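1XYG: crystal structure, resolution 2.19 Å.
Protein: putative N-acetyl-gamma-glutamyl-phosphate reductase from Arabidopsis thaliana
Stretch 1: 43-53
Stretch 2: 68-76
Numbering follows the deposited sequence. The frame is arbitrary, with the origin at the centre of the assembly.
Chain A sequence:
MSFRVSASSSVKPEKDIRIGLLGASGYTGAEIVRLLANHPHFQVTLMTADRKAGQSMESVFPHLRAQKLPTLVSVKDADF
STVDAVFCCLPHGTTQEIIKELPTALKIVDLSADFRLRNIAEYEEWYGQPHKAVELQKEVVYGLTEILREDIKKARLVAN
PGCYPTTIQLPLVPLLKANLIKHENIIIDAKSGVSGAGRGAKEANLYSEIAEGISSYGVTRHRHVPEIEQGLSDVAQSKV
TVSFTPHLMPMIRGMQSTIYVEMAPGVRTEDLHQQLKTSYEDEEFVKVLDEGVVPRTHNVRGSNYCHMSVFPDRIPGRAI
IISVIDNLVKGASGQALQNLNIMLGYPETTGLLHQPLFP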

# COMPACT_ATOMS: atom_id res chain seq x y z
N GLN A 43 -17.01 0.67 -30.81
CA GLN A 43 -15.94 -0.30 -30.96
C GLN A 43 -14.65 0.38 -31.41
O GLN A 43 -14.65 1.16 -32.36
CB GLN A 43 -16.32 -1.37 -31.98
CG GLN A 43 -15.15 -2.27 -32.34
CD GLN A 43 -15.54 -3.37 -33.30
OE1 GLN A 43 -16.10 -3.11 -34.37
NE2 GLN A 43 -15.22 -4.61 -32.94
N VAL A 44 -13.56 0.07 -30.72
CA VAL A 44 -12.27 0.65 -31.08
C VAL A 44 -11.72 -0.03 -32.33
O VAL A 44 -11.49 -1.24 -32.34
CB VAL A 44 -11.24 0.46 -29.94
CG1 VAL A 44 -9.90 1.06 -30.35
CG2 VAL A 44 -11.74 1.10 -28.67
N THR A 45 -11.51 0.74 -33.39
CA THR A 45 -11.00 0.20 -34.64
C THR A 45 -9.66 0.80 -35.04
O THR A 45 -8.99 0.32 -35.96
CB THR A 45 -12.00 0.41 -35.81
OG1 THR A 45 -12.30 1.81 -35.93
CG2 THR A 45 -13.28 -0.37 -35.58
N LEU A 46 -9.26 1.86 -34.35
CA LEU A 46 -8.00 2.53 -34.65
C LEU A 46 -7.31 3.07 -33.38
O LEU A 46 -7.94 3.76 -32.59
CB LEU A 46 -8.25 3.68 -35.63
CG LEU A 46 -7.01 4.49 -35.99
CD1 LEU A 46 -5.93 3.55 -36.51
CD2 LEU A 46 -7.38 5.53 -37.03
N MET A 47 -6.03 2.76 -33.20
CA MET A 47 -5.30 3.21 -32.01
C MET A 47 -3.88 3.74 -32.28
O MET A 47 -3.09 3.10 -32.99
CB MET A 47 -5.19 2.07 -30.98
CG MET A 47 -6.51 1.55 -30.44
SD MET A 47 -6.28 0.44 -29.01
CE MET A 47 -5.32 -0.91 -29.71
N THR A 48 -3.57 4.88 -31.68
CA THR A 48 -2.27 5.56 -31.82
C THR A 48 -1.35 5.49 -30.58
O THR A 48 -1.81 5.60 -29.44
CB THR A 48 -2.45 7.06 -32.13
OG1 THR A 48 -3.12 7.23 -33.38
CG2 THR A 48 -1.13 7.73 -32.20
N ALA A 49 -0.05 5.33 -30.83
CA ALA A 49 0.97 5.28 -29.78
C ALA A 49 2.24 5.94 -30.32
O ALA A 49 2.46 5.99 -31.53
CB ALA A 49 1.26 3.85 -29.36
N ASP A 50 3.08 6.43 -29.43
CA ASP A 50 4.30 7.09 -29.85
C ASP A 50 5.50 6.13 -29.96
O ASP A 50 5.76 5.58 -31.03
CB ASP A 50 4.62 8.24 -28.89
CG ASP A 50 5.71 9.16 -29.42
OD1 ASP A 50 5.64 9.53 -30.61
OD2 ASP A 50 6.61 9.51 -28.64
N ARG A 51 6.21 5.95 -28.86
CA ARG A 51 7.38 5.07 -28.84
C ARG A 51 6.97 3.62 -29.03
O ARG A 51 7.72 2.82 -29.60
CB ARG A 51 8.12 5.21 -27.52
CG ARG A 51 8.29 6.64 -27.10
CD ARG A 51 9.15 6.76 -25.87
NE ARG A 51 9.11 8.13 -25.35
CZ ARG A 51 9.91 8.59 -24.41
NH1 ARG A 51 10.83 7.80 -23.87
NH2 ARG A 51 9.79 9.85 -23.99
N LYS A 52 5.78 3.28 -28.56
CA LYS A 52 5.30 1.91 -28.66
C LYS A 52 4.44 1.63 -29.88
O LYS A 52 3.69 0.65 -29.91
CB LYS A 52 4.57 1.54 -27.37
CG LYS A 52 5.49 1.59 -26.16
CD LYS A 52 4.76 1.37 -24.85
CE LYS A 52 5.72 1.51 -23.68
NZ LYS A 52 5.06 1.32 -22.36
N ALA A 53 4.56 2.47 -30.90
CA ALA A 53 3.81 2.27 -32.14
C ALA A 53 4.34 0.97 -32.73
O ALA A 53 5.50 0.63 -32.54
CB ALA A 53 4.05 3.41 -33.10
N LYS A 68 -9.64 -8.31 -28.49
CA LYS A 68 -9.00 -8.39 -29.80
C LYS A 68 -8.91 -6.95 -30.31
O LYS A 68 -9.88 -6.43 -30.86
CB LYS A 68 -9.86 -9.25 -30.74
CG LYS A 68 -9.70 -10.76 -30.54
CD LYS A 68 -9.82 -11.19 -29.07
CE LYS A 68 -9.37 -12.64 -28.87
NZ LYS A 68 -9.42 -13.04 -27.43
N LEU A 69 -7.76 -6.31 -30.11
CA LEU A 69 -7.61 -4.92 -30.53
C LEU A 69 -6.67 -4.76 -31.71
O LEU A 69 -5.91 -5.67 -32.04
CB LEU A 69 -7.08 -4.10 -29.35
CG LEU A 69 -7.96 -4.08 -28.10
CD1 LEU A 69 -7.19 -3.50 -26.93
CD2 LEU A 69 -9.21 -3.28 -28.41
N PRO A 70 -6.68 -3.58 -32.35
CA PRO A 70 -5.83 -3.31 -33.50
C PRO A 70 -4.39 -3.13 -33.08
O PRO A 70 -4.11 -2.98 -31.89
CB PRO A 70 -6.40 -2.00 -34.06
CG PRO A 70 -7.79 -1.96 -33.49
CD PRO A 70 -7.61 -2.47 -32.12
N THR A 71 -3.49 -3.17 -34.05
CA THR A 71 -2.06 -3.01 -33.79
C THR A 71 -1.88 -1.50 -33.68
O THR A 71 -2.51 -0.75 -34.41
CB THR A 71 -1.24 -3.57 -34.98
OG1 THR A 71 -1.55 -4.96 -35.16
CG2 THR A 71 0.25 -3.42 -34.72
N LEU A 72 -1.04 -1.04 -32.76
CA LEU A 72 -0.81 0.40 -32.60
C LEU A 72 -0.03 0.98 -33.77
O LEU A 72 0.94 0.38 -34.25
CB LEU A 72 -0.04 0.67 -31.31
CG LEU A 72 -0.77 0.28 -30.03
CD1 LEU A 72 0.23 0.14 -28.90
CD2 LEU A 72 -1.83 1.33 -29.70
N VAL A 73 -0.45 2.15 -34.23
CA VAL A 73 0.24 2.82 -35.33
C VAL A 73 0.66 4.20 -34.87
O VAL A 73 0.31 4.64 -33.76
CB VAL A 73 -0.66 2.98 -36.57
CG1 VAL A 73 -1.26 1.63 -36.95
CG2 VAL A 73 -1.75 4.01 -36.31
N SER A 74 1.40 4.89 -35.72
CA SER A 74 1.87 6.23 -35.44
C SER A 74 0.81 7.23 -35.89
O SER A 74 0.11 6.97 -36.88
CB SER A 74 3.18 6.48 -36.19
OG SER A 74 3.57 7.84 -36.09
N VAL A 75 0.68 8.34 -35.18
CA VAL A 75 -0.28 9.38 -35.56
C VAL A 75 -0.10 9.73 -37.03
O VAL A 75 -1.07 9.95 -37.75
CB VAL A 75 -0.08 10.69 -34.77
CG1 VAL A 75 -1.11 11.71 -35.22
CG2 VAL A 75 -0.20 10.45 -33.30
N LYS A 76 1.15 9.81 -37.46
CA LYS A 76 1.45 10.17 -38.84
C LYS A 76 0.96 9.15 -39.86
O LYS A 76 0.73 9.51 -41.02
CB LYS A 76 2.96 10.39 -39.00
CG LYS A 76 3.49 11.57 -38.20
CD LYS A 76 4.98 11.76 -38.44
CE LYS A 76 5.52 12.95 -37.68
NZ LYS A 76 6.98 13.11 -37.93
O HOH W 1 -4.77 1.14 -35.06
O HOH W 2 2.35 8.58 -32.86

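Two chain segments can be fastened by very little backbone pairing if water and apolar side chains extend the join, and this reductase offers a compact example. Together the stretches bury 670 Å² between them. Lys68, at the start of the second stretch, takes no part; the contact opens at Leu69, whose CB lies 3.7 Å from Met47 CE. Pro70 continues the same patch. Its CA-to-CB bond points toward the first stretch, its CG sits 3.6 Å from Thr45 O, and its CD lies 3.7 Å from Met47 CE. Methionine suits this place because its long, unbranched chain, in the m, t, m conformation, carries the terminal methyl to both neighbours.

The CA-to-CB bond of Thr71 points away from the first stretch, and the residue contributes its backbone instead: a water accepts from Met47 N (2.8 Å) and donates to Thr71 O (3.0 Å), bridging two backbone polar groups that do not meet directly. The CA-to-CB bond of Leu72 points toward the first stretch, and the residue is buried, with CD2 3.7 Å from Met47 CB and CD1 3.9 Å from Ala49 CB; the small alanine side chain meets the branched leucine without needing any reach of its own.

Val73 is the clasp. Its N donates to Met47 O (3.1 Å) and its O accepts from Ala49 N (3.0 Å), both nearly straight, so that the backbone grips either side of Thr48 in a single beta bridge. Thr48 CA also approaches Val73 O at 3.4 Å, a CA-H...O contact.

Beyond the clasp, Ser74 CA lies 4.0 Å from Ala49 O, and a second water extends the link, donating to Ala49 O (2.9 Å) and accepting from Val75 N (2.9 Å). Val75 CG2 comes unusually close to Thr48 CG2, 3.1 Å, shorter than a normal methyl-methyl contact, whereas Thr48 OG1 is buried without a partner. Lys76 remains exposed, outside the contact.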